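G-protein alpha subunit Galpha7 (Naegleria fowleri, PDB 6NE6) probably binds and hydrolyses GTP as the switch subunit of a heterotrimeric G protein, relaying signals from membrane receptors to effectors inside the cell. Local coordinates at residues Glu74-Arg79 with Trp110-Ile115; Leu138-Lys143 with Met147-Asp152; Ser207-Lys212 with Ala264-Glu269; Arg296-Phe301 with Leu323-Asp328. All blocks are in the same frame, centred on the assembly; numbering follows the deposited sequence.

The four contacts fall into two groups. Contacts 1 and 2 lie among the helices between residues 39 and 154, their centres about 23 Å apart, and both turn on a carboxylate at a helix start: Glu112, itself an N-cap, takes an amide N-H in a buried setting; Asp152, half of a capping box, takes an arginine in a partly buried one. Contacts 3 and 4 belong to the part built round the six-stranded sheet. Contact 3, partly buried, joins two loops through a hydroxyl-to-carbonyl bond. Contact 4 is a surface contact between the edge strand 297-302 and the last helix, carried by an arginine and a water; its centre is about 53 Å from that of contact 1.

Contact 1 of 4, residues Glu74-Arg79 with Trp110-Ile115; sequences EENRQR and WKEPAI. With EDO (1,2-ethanediol), chain E.
A single hydrogen bond carries this contact: Asn76 ND2 gives an N-H to Glu112 OE1 over 3.0 Å, almost straight at 175°. The carboxylate oxygen lies in the amide plane of Asn76 and accepts the N-H on its anti lone pair, while the amide and carboxylate planes stand nearly perpendicular, 87° apart. Ser72 also bonds to Glu112 OE1, so this buried oxygen has two partners.

The capping bond uses the other oxygen. With its chain bent at chi2 (64°), Glu112 turns back so that OE2 accepts from Ala114 N at 3.2 Å, at the start of helix 113-120.

Arginines dress helix 74-89 with further bonds. Arg79 NH1 reaches Asn76 OD1 at 2.9 Å, which helps fix the rotation of the amide and directs ND2 at Glu112; the same guanidinium sets both NH1 and NH2 on Glu75 OE2. Further round, Arg77 grips Glu74 side-on, NE to OE1 at 3.0 Å, and a 1,2-ethanediol, probably from the crystallisation liquor, hydrogen-bonds to that OE1.

Glu112 is thus a helix N-cap tied to a neighbouring helix, within what is by family the all-helical domain of a G-protein alpha subunit.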
# COMPACT_ATOMS: atom_id res chain seq x y z
N GLU A 74 -14.18 -32.95 -3.64
CA GLU A 74 -15.22 -32.43 -4.52
C GLU A 74 -15.98 -31.30 -3.85
O GLU A 74 -16.38 -30.33 -4.51
CB GLU A 74 -16.18 -33.54 -4.94
CG GLU A 74 -17.29 -33.05 -5.86
CD GLU A 74 -16.79 -32.61 -7.24
OE1 GLU A 74 -15.62 -32.91 -7.58
OE2 GLU A 74 -17.57 -31.97 -7.98
N GLU A 75 -16.19 -31.40 -2.53
CA GLU A 75 -16.87 -30.32 -1.82
C GLU A 75 -16.12 -29.00 -1.95
O GLU A 75 -16.72 -27.96 -2.24
CB GLU A 75 -17.03 -30.70 -0.34
CG GLU A 75 -17.65 -29.62 0.49
CD GLU A 75 -17.60 -29.92 1.98
OE1 GLU A 75 -17.71 -31.10 2.37
OE2 GLU A 75 -17.43 -28.96 2.77
N ASN A 76 -14.80 -29.00 -1.73
CA ASN A 76 -14.04 -27.76 -1.88
C ASN A 76 -13.91 -27.33 -3.34
O ASN A 76 -13.78 -26.13 -3.63
CB ASN A 76 -12.65 -27.89 -1.24
CG ASN A 76 -12.68 -27.62 0.24
OD1 ASN A 76 -13.73 -27.30 0.80
ND2 ASN A 76 -11.53 -27.76 0.89
N ARG A 77 -13.93 -28.29 -4.27
CA ARG A 77 -13.90 -27.91 -5.68
C ARG A 77 -15.17 -27.17 -6.06
O ARG A 77 -15.12 -26.17 -6.78
CB ARG A 77 -13.72 -29.15 -6.56
CG ARG A 77 -13.24 -28.78 -7.97
CD ARG A 77 -13.41 -29.93 -8.96
NE ARG A 77 -14.80 -30.36 -9.03
CZ ARG A 77 -15.75 -29.73 -9.72
NH1 ARG A 77 -15.46 -28.63 -10.40
NH2 ARG A 77 -16.99 -30.20 -9.72
N GLN A 78 -16.32 -27.65 -5.59
CA GLN A 78 -17.58 -26.98 -5.92
C GLN A 78 -17.67 -25.64 -5.21
O GLN A 78 -18.20 -24.67 -5.76
CB GLN A 78 -18.75 -27.89 -5.54
CG GLN A 78 -18.86 -29.12 -6.42
CD GLN A 78 -19.83 -30.16 -5.89
OE1 GLN A 78 -20.23 -30.11 -4.73
NE2 GLN A 78 -20.20 -31.11 -6.74
N ARG A 79 -17.13 -25.57 -4.00
CA ARG A 79 -17.05 -24.31 -3.27
C ARG A 79 -16.19 -23.30 -4.02
O ARG A 79 -16.55 -22.13 -4.15
CB ARG A 79 -16.50 -24.62 -1.88
CG ARG A 79 -16.48 -23.51 -0.88
CD ARG A 79 -16.14 -24.09 0.50
NE ARG A 79 -17.32 -24.63 1.17
CZ ARG A 79 -17.41 -25.85 1.70
NH1 ARG A 79 -16.38 -26.69 1.69
NH2 ARG A 79 -18.56 -26.22 2.27
N TRP A 110 -10.01 -21.39 2.79
CA TRP A 110 -8.71 -20.95 3.31
C TRP A 110 -7.95 -22.08 4.01
O TRP A 110 -6.75 -21.93 4.25
CB TRP A 110 -8.96 -19.75 4.23
CG TRP A 110 -7.79 -19.06 4.89
CD1 TRP A 110 -7.70 -18.74 6.21
CD2 TRP A 110 -6.58 -18.57 4.28
NE1 TRP A 110 -6.52 -18.09 6.47
CE2 TRP A 110 -5.81 -17.97 5.30
CE3 TRP A 110 -6.08 -18.57 2.97
CZ2 TRP A 110 -4.56 -17.38 5.06
CZ3 TRP A 110 -4.83 -17.99 2.73
CH2 TRP A 110 -4.09 -17.41 3.78
N LYS A 111 -8.62 -23.20 4.31
CA LYS A 111 -7.98 -24.40 4.87
C LYS A 111 -7.52 -25.39 3.80
O LYS A 111 -6.83 -26.36 4.14
CB LYS A 111 -8.93 -25.12 5.83
CG LYS A 111 -9.53 -24.24 6.92
CD LYS A 111 -10.58 -25.03 7.71
CE LYS A 111 -11.62 -24.11 8.36
NZ LYS A 111 -12.80 -24.90 8.87
N GLU A 112 -7.89 -25.17 2.54
CA GLU A 112 -7.62 -26.15 1.48
C GLU A 112 -6.13 -26.18 1.14
O GLU A 112 -5.55 -25.13 0.86
CB GLU A 112 -8.47 -25.81 0.25
CG GLU A 112 -8.00 -26.40 -1.06
CD GLU A 112 -8.07 -27.91 -1.07
OE1 GLU A 112 -9.00 -28.47 -0.46
OE2 GLU A 112 -7.18 -28.55 -1.67
N PRO A 113 -5.49 -27.35 1.16
CA PRO A 113 -4.03 -27.37 0.93
C PRO A 113 -3.61 -26.78 -0.41
O PRO A 113 -2.58 -26.10 -0.47
CB PRO A 113 -3.69 -28.87 1.03
CG PRO A 113 -5.00 -29.60 1.03
CD PRO A 113 -6.01 -28.65 1.59
N ALA A 114 -4.38 -27.00 -1.48
CA ALA A 114 -4.01 -26.39 -2.76
C ALA A 114 -3.99 -24.87 -2.67
O ALA A 114 -3.08 -24.22 -3.20
CB ALA A 114 -4.96 -26.84 -3.87
N ILE A 115 -4.99 -24.30 -2.00
CA ILE A 115 -5.05 -22.85 -1.80
C ILE A 115 -3.83 -22.37 -1.02
O ILE A 115 -3.21 -21.35 -1.36
CB ILE A 115 -6.36 -22.48 -1.07
CG1 ILE A 115 -7.55 -22.75 -1.99
CG2 ILE A 115 -6.34 -21.03 -0.59
CD1 ILE A 115 -7.62 -21.79 -3.21
C1 EDO E . -11.89 -33.04 -6.78
O1 EDO E . -13.10 -33.71 -7.17
C2 EDO E . -11.24 -33.82 -5.65
O2 EDO E . -10.90 -35.13 -6.10

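Contact 2 of 4, residues Leu138-Lys143 with Met147-Asp152. With EDO (1,2-ethanediol), chain G.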
# COMPACT_ATOMS: atom_id res chain seq x y z
N LEU A 138 -11.77 -13.94 9.62
CA LEU A 138 -13.12 -14.12 9.10
C LEU A 138 -14.14 -14.46 10.19
O LEU A 138 -15.33 -14.26 9.96
CB LEU A 138 -13.12 -15.18 8.00
CG LEU A 138 -12.77 -14.69 6.59
CD1 LEU A 138 -12.62 -15.88 5.65
CD2 LEU A 138 -13.84 -13.73 6.07
N ASP A 139 -13.71 -14.95 11.36
CA ASP A 139 -14.67 -15.18 12.43
C ASP A 139 -15.37 -13.89 12.82
O ASP A 139 -16.58 -13.87 13.05
CB ASP A 139 -13.98 -15.80 13.65
CG ASP A 139 -13.63 -17.26 13.44
OD1 ASP A 139 -14.35 -17.94 12.68
OD2 ASP A 139 -12.64 -17.73 14.04
N ARG A 140 -14.62 -12.79 12.88
CA ARG A 140 -15.18 -11.48 13.17
C ARG A 140 -15.81 -10.84 11.93
O ARG A 140 -16.91 -10.28 12.00
CB ARG A 140 -14.09 -10.57 13.75
CG ARG A 140 -14.48 -9.11 14.00
CD ARG A 140 -13.31 -8.29 14.60
NE ARG A 140 -12.08 -8.40 13.81
CZ ARG A 140 -11.83 -7.65 12.74
NH1 ARG A 140 -12.70 -6.73 12.36
NH2 ARG A 140 -10.70 -7.82 12.04
N ILE A 141 -15.10 -10.90 10.79
CA ILE A 141 -15.53 -10.17 9.59
C ILE A 141 -16.76 -10.81 8.96
O ILE A 141 -17.56 -10.13 8.32
CB ILE A 141 -14.35 -10.08 8.60
CG1 ILE A 141 -13.21 -9.26 9.20
CG2 ILE A 141 -14.80 -9.52 7.24
CD1 ILE A 141 -11.95 -9.27 8.33
N GLY A 142 -16.92 -12.13 9.10
CA GLY A 142 -18.05 -12.84 8.54
C GLY A 142 -19.34 -12.76 9.32
O GLY A 142 -20.37 -13.27 8.88
N LYS A 143 -19.32 -12.12 10.49
CA LYS A 143 -20.52 -12.00 11.30
C LYS A 143 -21.55 -11.09 10.62
O LYS A 143 -21.20 -10.12 9.95
CB LYS A 143 -20.19 -11.44 12.68
CG LYS A 143 -19.28 -12.30 13.53
CD LYS A 143 -20.04 -13.40 14.22
CE LYS A 143 -19.21 -14.03 15.33
NZ LYS A 143 -19.94 -15.16 15.96
N MET A 147 -18.88 -4.64 11.53
CA MET A 147 -18.56 -3.26 11.21
C MET A 147 -17.05 -3.18 11.16
O MET A 147 -16.38 -3.56 12.15
CB MET A 147 -19.13 -2.28 12.25
CG MET A 147 -20.62 -2.07 12.11
SD MET A 147 -20.92 -1.23 10.54
CE MET A 147 -19.78 0.12 10.74
N PRO A 148 -16.46 -2.75 10.04
CA PRO A 148 -15.00 -2.70 9.92
C PRO A 148 -14.32 -2.02 11.10
O PRO A 148 -14.77 -0.97 11.59
CB PRO A 148 -14.79 -1.90 8.63
CG PRO A 148 -15.98 -2.28 7.79
CD PRO A 148 -17.12 -2.43 8.76
N SER A 149 -13.24 -2.64 11.56
CA SER A 149 -12.39 -2.05 12.58
C SER A 149 -11.47 -1.02 11.96
O SER A 149 -11.29 -0.94 10.73
CB SER A 149 -11.54 -3.12 13.27
OG SER A 149 -10.61 -3.69 12.35
N GLU A 150 -10.87 -0.22 12.83
CA GLU A 150 -9.82 0.70 12.44
C GLU A 150 -8.75 0.01 11.61
O GLU A 150 -8.40 0.47 10.52
CB GLU A 150 -9.23 1.31 13.71
CG GLU A 150 -8.48 2.57 13.54
CD GLU A 150 -8.19 3.19 14.90
OE1 GLU A 150 -7.23 2.75 15.55
OE2 GLU A 150 -8.97 4.07 15.32
N GLU A 151 -8.24 -1.13 12.10
CA GLU A 151 -7.18 -1.83 11.38
C GLU A 151 -7.69 -2.39 10.05
O GLU A 151 -6.97 -2.37 9.04
CB GLU A 151 -6.60 -2.94 12.25
CG GLU A 151 -5.46 -3.69 11.57
CD GLU A 151 -4.78 -4.69 12.48
OE1 GLU A 151 -5.28 -4.91 13.60
OE2 GLU A 151 -3.73 -5.25 12.07
N ASP A 152 -8.94 -2.86 10.02
CA ASP A 152 -9.54 -3.30 8.75
C ASP A 152 -9.45 -2.22 7.69
O ASP A 152 -9.15 -2.50 6.52
CB ASP A 152 -11.00 -3.68 8.93
CG ASP A 152 -11.21 -4.94 9.75
OD1 ASP A 152 -10.23 -5.66 10.11
OD2 ASP A 152 -12.39 -5.20 10.05
C1 EDO G . -16.24 -18.58 9.66
O1 EDO G . -16.91 -19.83 9.38
C2 EDO G . -16.61 -17.53 8.61
O2 EDO G . -17.18 -16.36 9.24
O HOH W 1 -15.07 -5.53 13.57
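The guanidinium of Arg140 and the carboxylate of Asp152 meet edge to edge, their planes only 27° apart. Ile141 CG1 lies over one face of the guanidinium, 3.8 Å above the plane and offset toward the rim. At the edge sit both oxygens of Asp152 and a water, all close to the guanidinium plane.

The grip is end-on and twofold. NH1 of Arg140 binds Asp152 OD2 at 2.8 Å and 173°, while Arg140 NH2 takes the syn lone pair of Asp152 OD1 at 2.9 Å. Arg140 gets there by running out extended as far as CD and then bending at chi3 (53°). The water accepts from Arg140 NH1 and donates to Met147 O, which ties the arginine to the chain just ahead of the helix as well.

Asp152 has a second task. Its OD2 accepts from Ser149 N at 3.1 Å, from above the carboxylate plane, and Ser149 OG accepts from Asp152 N at 3.0 Å: a capping box at the start of helix 150-154. Ser149 N and Arg140 NH1 approach OD2 from the same face.

Tyr146 and Tyr133 add hydroxyl bonds to OD2 and OD1 respectively. So many donors around a buried carboxylate, beside a helix N-terminus, would be expected to stabilise its negative charge and hold its orientation, leaving Arg140 with a well-fixed partner.

Contact 3 of 4, residues Ser207-Lys212 with Ala264-Glu269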
# COMPACT_ATOMS: atom_id res chain seq x y z
N SER A 207 9.03 -4.25 -0.60
CA SER A 207 8.69 -5.67 -0.62
C SER A 207 8.35 -6.18 -2.01
O SER A 207 8.21 -7.40 -2.16
CB SER A 207 7.52 -5.94 0.33
OG SER A 207 6.39 -5.19 -0.06
N GLU A 208 8.24 -5.30 -3.01
CA GLU A 208 7.78 -5.70 -4.35
C GLU A 208 8.91 -6.27 -5.21
O GLU A 208 8.69 -6.49 -6.41
CB GLU A 208 7.13 -4.52 -5.07
CG GLU A 208 8.10 -3.42 -5.48
CD GLU A 208 7.43 -2.23 -6.16
OE1 GLU A 208 6.18 -2.21 -6.26
OE2 GLU A 208 8.17 -1.33 -6.60
N PHE A 209 10.09 -6.52 -4.63
CA PHE A 209 11.23 -6.97 -5.44
C PHE A 209 10.97 -8.30 -6.13
O PHE A 209 11.62 -8.60 -7.13
CB PHE A 209 12.50 -7.07 -4.57
CG PHE A 209 12.49 -8.20 -3.58
CD1 PHE A 209 12.03 -8.01 -2.28
CD2 PHE A 209 12.98 -9.47 -3.93
CE1 PHE A 209 12.03 -9.04 -1.36
CE2 PHE A 209 12.99 -10.51 -3.01
CZ PHE A 209 12.52 -10.31 -1.72
N ASP A 210 10.04 -9.11 -5.62
CA ASP A 210 9.79 -10.44 -6.19
C ASP A 210 8.40 -10.54 -6.80
O ASP A 210 7.88 -11.64 -6.96
CB ASP A 210 10.03 -11.54 -5.15
CG ASP A 210 9.08 -11.45 -3.95
OD1 ASP A 210 8.23 -10.54 -3.92
OD2 ASP A 210 9.17 -12.30 -3.03
N GLN A 211 7.81 -9.41 -7.20
CA GLN A 211 6.46 -9.40 -7.74
C GLN A 211 6.44 -8.89 -9.17
O GLN A 211 7.31 -8.13 -9.59
CB GLN A 211 5.53 -8.53 -6.90
CG GLN A 211 5.21 -9.12 -5.55
CD GLN A 211 4.57 -8.09 -4.65
OE1 GLN A 211 5.16 -7.67 -3.67
NE2 GLN A 211 3.35 -7.68 -4.98
N LYS A 212 5.40 -9.29 -9.91
CA LYS A 212 5.15 -8.84 -11.27
C LYS A 212 4.13 -7.69 -11.28
O LYS A 212 3.23 -7.63 -10.44
CB LYS A 212 4.61 -10.00 -12.12
CG LYS A 212 5.55 -11.18 -12.22
CD LYS A 212 6.87 -10.76 -12.85
CE LYS A 212 7.81 -11.95 -13.09
NZ LYS A 212 9.09 -11.45 -13.67
N ALA A 264 18.66 -11.78 -5.25
CA ALA A 264 19.47 -12.06 -6.43
C ALA A 264 18.69 -12.75 -7.54
O ALA A 264 19.15 -12.75 -8.69
CB ALA A 264 20.68 -12.91 -6.06
N ASP A 265 17.53 -13.34 -7.23
CA ASP A 265 16.69 -13.92 -8.27
C ASP A 265 16.01 -12.85 -9.12
O ASP A 265 15.53 -13.16 -10.21
CB ASP A 265 15.64 -14.85 -7.66
CG ASP A 265 16.22 -16.22 -7.32
OD1 ASP A 265 17.24 -16.61 -7.93
OD2 ASP A 265 15.65 -16.92 -6.45
N THR A 266 15.93 -11.62 -8.62
CA THR A 266 15.51 -10.46 -9.40
C THR A 266 16.67 -9.61 -9.88
O THR A 266 16.68 -9.16 -11.03
CB THR A 266 14.58 -9.56 -8.57
OG1 THR A 266 13.47 -10.32 -8.09
CG2 THR A 266 14.08 -8.39 -9.44
N PHE A 267 17.64 -9.33 -9.01
CA PHE A 267 18.76 -8.44 -9.32
C PHE A 267 20.06 -9.24 -9.25
O PHE A 267 20.65 -9.41 -8.18
CB PHE A 267 18.78 -7.25 -8.37
CG PHE A 267 17.59 -6.35 -8.51
CD1 PHE A 267 17.54 -5.41 -9.52
CD2 PHE A 267 16.51 -6.46 -7.64
CE1 PHE A 267 16.45 -4.59 -9.66
CE2 PHE A 267 15.42 -5.64 -7.79
CZ PHE A 267 15.39 -4.70 -8.80
N GLU A 268 20.52 -9.70 -10.42
CA GLU A 268 21.72 -10.53 -10.48
C GLU A 268 22.96 -9.80 -9.98
O GLU A 268 23.94 -10.46 -9.63
CB GLU A 268 21.95 -11.01 -11.91
CG GLU A 268 20.88 -11.96 -12.42
CD GLU A 268 21.27 -12.61 -13.73
OE1 GLU A 268 22.41 -12.38 -14.19
OE2 GLU A 268 20.45 -13.36 -14.30
N GLU A 269 22.95 -8.47 -9.95
CA GLU A 269 24.08 -7.71 -9.43
C GLU A 269 24.18 -7.74 -7.91
O GLU A 269 25.21 -7.34 -7.37
CB GLU A 269 24.01 -6.26 -9.92
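The backbone oxygen of Phe209 is gripped by two groups: Thr266 OG1, which donates to it over 2.7 Å, and the side-chain amide of Asn220. The threonine hydroxyl approaches at a C=O...OG1 angle of 144°, tilted 33° from the carbonyl plane. Both branches of Thr266 meet this one atom, for its CG2 also lies 3.4 Å from Phe209 O. The hydroxyl is placed by a chi1 of -55°, which sets OG1 beside the backbone N of Thr266 and sends the methyl the other way, beside the carbonyl carbon.

Thr266 OG1 also stands at the edge of the Phe209 ring, 4.3 Å from its CD2. Within the second segment the same CG2 methyl rests over a face of the Phe267 ring, 3.4 Å above the plane and offset toward the rim.

Segment 207-212 follows strand 199-205 and leads toward helix 221-235; segment 264-269 runs between helices 250-258 and 277-291. Phe209 packs on Met222 of helix 221-235 and on Lys256 and Ile257 of helix 250-258. Phe267 likewise meets Met222, together with Phe283 and Met287 of helix 277-291, so both rings share Met222 of helix 221-235, with helix 250-258 also touched by Phe209 and helix 277-291 by Phe267.

Contact 4 of 4, residues Arg296-Phe301 with Leu323-Asp328; sequences RLRDVF and LSAEND
Arg298 reaches from the edge strand to the last helix, and almost everything in this contact happens at its tip. From CB, which points toward the helix, CG leaves anti to the backbone N (chi1 177°); the chain bends once at chi2 (68°) and then runs straight through CD to the guanidinium. NE turns to Asp321 of the same helix in a salt bridge, which holds the head of the side chain from outside the two segments. CZ of Arg298 comes next, 4.0 Å from Ala325 CB, the methyl carbon that sits over one face of the guanidinium, 3.7 Å above the plane and offset toward the rim.

At the end the two nitrogens part. NH2 of Arg298 lies 3.8 Å from the same Ala325 CB and donates to a water at 2.8 Å, in the guanidinium plane. That water donates in turn to Ser324 OG at 3.0 Å, bridging two groups whose direct separation, Arg298 NH2 to Ser324 OG, is 3.7 Å. NH1 faces Asp328, but with 4.0 Å between Arg298 NH1 and Asp328 OD2 this is charge attraction short of a salt bridge. Ser324 OG is also bonded to the backbone oxygen of Asp321.

Strand 297-302 pairs with strand 242-248 at the sheet's margin, and helix 308-326 follows it. Such a last strand and C-terminal helix against a mainly parallel sheet are typical of the Ras-like P-loop fold of G-protein alpha subunits.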
# COMPACT_ATOMS: atom_id res chain seq x y z
N ARG A 296 19.16 15.05 -6.21
CA ARG A 296 18.04 15.92 -5.89
C ARG A 296 17.28 15.47 -4.65
O ARG A 296 16.58 16.28 -4.04
CB ARG A 296 17.12 16.01 -7.11
CG ARG A 296 17.87 16.52 -8.34
CD ARG A 296 16.99 16.64 -9.58
NE ARG A 296 16.41 17.97 -9.73
CZ ARG A 296 15.36 18.26 -10.50
NH1 ARG A 296 14.75 17.30 -11.21
NH2 ARG A 296 14.92 19.51 -10.56
N LEU A 297 17.42 14.20 -4.24
CA LEU A 297 16.75 13.76 -3.02
C LEU A 297 17.32 14.48 -1.81
O LEU A 297 18.54 14.63 -1.65
CB LEU A 297 16.90 12.25 -2.84
CG LEU A 297 16.10 11.36 -3.79
CD1 LEU A 297 16.54 9.90 -3.61
CD2 LEU A 297 14.60 11.52 -3.51
N ARG A 298 16.42 14.91 -0.93
CA ARG A 298 16.85 15.45 0.35
C ARG A 298 17.36 14.33 1.26
O ARG A 298 18.41 14.47 1.90
CB ARG A 298 15.68 16.19 1.00
CG ARG A 298 15.98 16.72 2.35
CD ARG A 298 17.01 17.83 2.29
NE ARG A 298 17.18 18.36 3.62
CZ ARG A 298 17.93 19.42 3.92
NH1 ARG A 298 18.59 20.07 2.97
NH2 ARG A 298 18.02 19.81 5.18
N ASP A 299 16.62 13.23 1.34
CA ASP A 299 17.04 12.09 2.15
C ASP A 299 16.25 10.85 1.71
O ASP A 299 15.31 10.94 0.92
CB ASP A 299 16.84 12.40 3.64
CG ASP A 299 17.89 11.76 4.53
OD1 ASP A 299 18.56 10.80 4.10
OD2 ASP A 299 18.02 12.22 5.68
N VAL A 300 16.65 9.70 2.24
CA VAL A 300 15.98 8.42 1.98
C VAL A 300 15.70 7.76 3.32
O VAL A 300 16.58 7.71 4.19
CB VAL A 300 16.83 7.48 1.10
CG1 VAL A 300 16.14 6.14 0.94
CG2 VAL A 300 17.11 8.10 -0.27
N PHE A 301 14.46 7.28 3.51
CA PHE A 301 14.05 6.67 4.77
C PHE A 301 13.41 5.32 4.51
O PHE A 301 12.63 5.17 3.56
CB PHE A 301 13.02 7.54 5.55
CG PHE A 301 13.57 8.85 6.05
CD1 PHE A 301 14.13 8.95 7.32
CD2 PHE A 301 13.49 9.99 5.26
CE1 PHE A 301 14.63 10.17 7.78
CE2 PHE A 301 13.98 11.21 5.73
CZ PHE A 301 14.55 11.30 6.98
N LEU A 323 11.75 21.54 8.47
CA LEU A 323 11.89 22.78 9.21
C LEU A 323 13.33 23.27 9.20
O LEU A 323 13.58 24.48 9.12
CB LEU A 323 11.40 22.61 10.65
CG LEU A 323 9.88 22.51 10.83
CD1 LEU A 323 9.52 22.48 12.30
CD2 LEU A 323 9.20 23.69 10.13
N SER A 324 14.29 22.35 9.26
CA SER A 324 15.69 22.76 9.31
C SER A 324 16.12 23.39 7.99
O SER A 324 17.00 24.26 7.99
CB SER A 324 16.59 21.58 9.67
OG SER A 324 16.80 20.73 8.56
N ALA A 325 15.51 22.99 6.88
CA ALA A 325 15.81 23.55 5.56
C ALA A 325 15.07 24.85 5.27
O ALA A 325 15.41 25.53 4.30
CB ALA A 325 15.49 22.53 4.47
N GLU A 326 14.07 25.21 6.09
CA GLU A 326 13.25 26.38 5.81
C GLU A 326 14.10 27.65 5.72
O GLU A 326 13.87 28.49 4.84
CB GLU A 326 12.18 26.52 6.90
CG GLU A 326 11.23 27.69 6.74
CD GLU A 326 10.06 27.62 7.72
OE1 GLU A 326 9.39 26.56 7.76
OE2 GLU A 326 9.83 28.60 8.46
N ASN A 327 15.08 27.80 6.60
CA ASN A 327 15.91 29.00 6.61
C ASN A 327 17.21 28.83 5.83
O ASN A 327 18.18 29.56 6.09
CB ASN A 327 16.22 29.41 8.05
CG ASN A 327 15.00 29.97 8.77
OD1 ASN A 327 14.24 30.76 8.22
ND2 ASN A 327 14.81 29.54 10.02
N ASP A 328 17.25 27.89 4.88
CA ASP A 328 18.45 27.69 4.07
C ASP A 328 18.68 28.87 3.14
O ASP A 328 17.77 29.32 2.44
CB ASP A 328 18.34 26.41 3.24
CG ASP A 328 18.65 25.16 4.03
OD1 ASP A 328 19.04 25.27 5.21
OD2 ASP A 328 18.50 24.06 3.45
O HOH W 2 19.38 21.29 7.14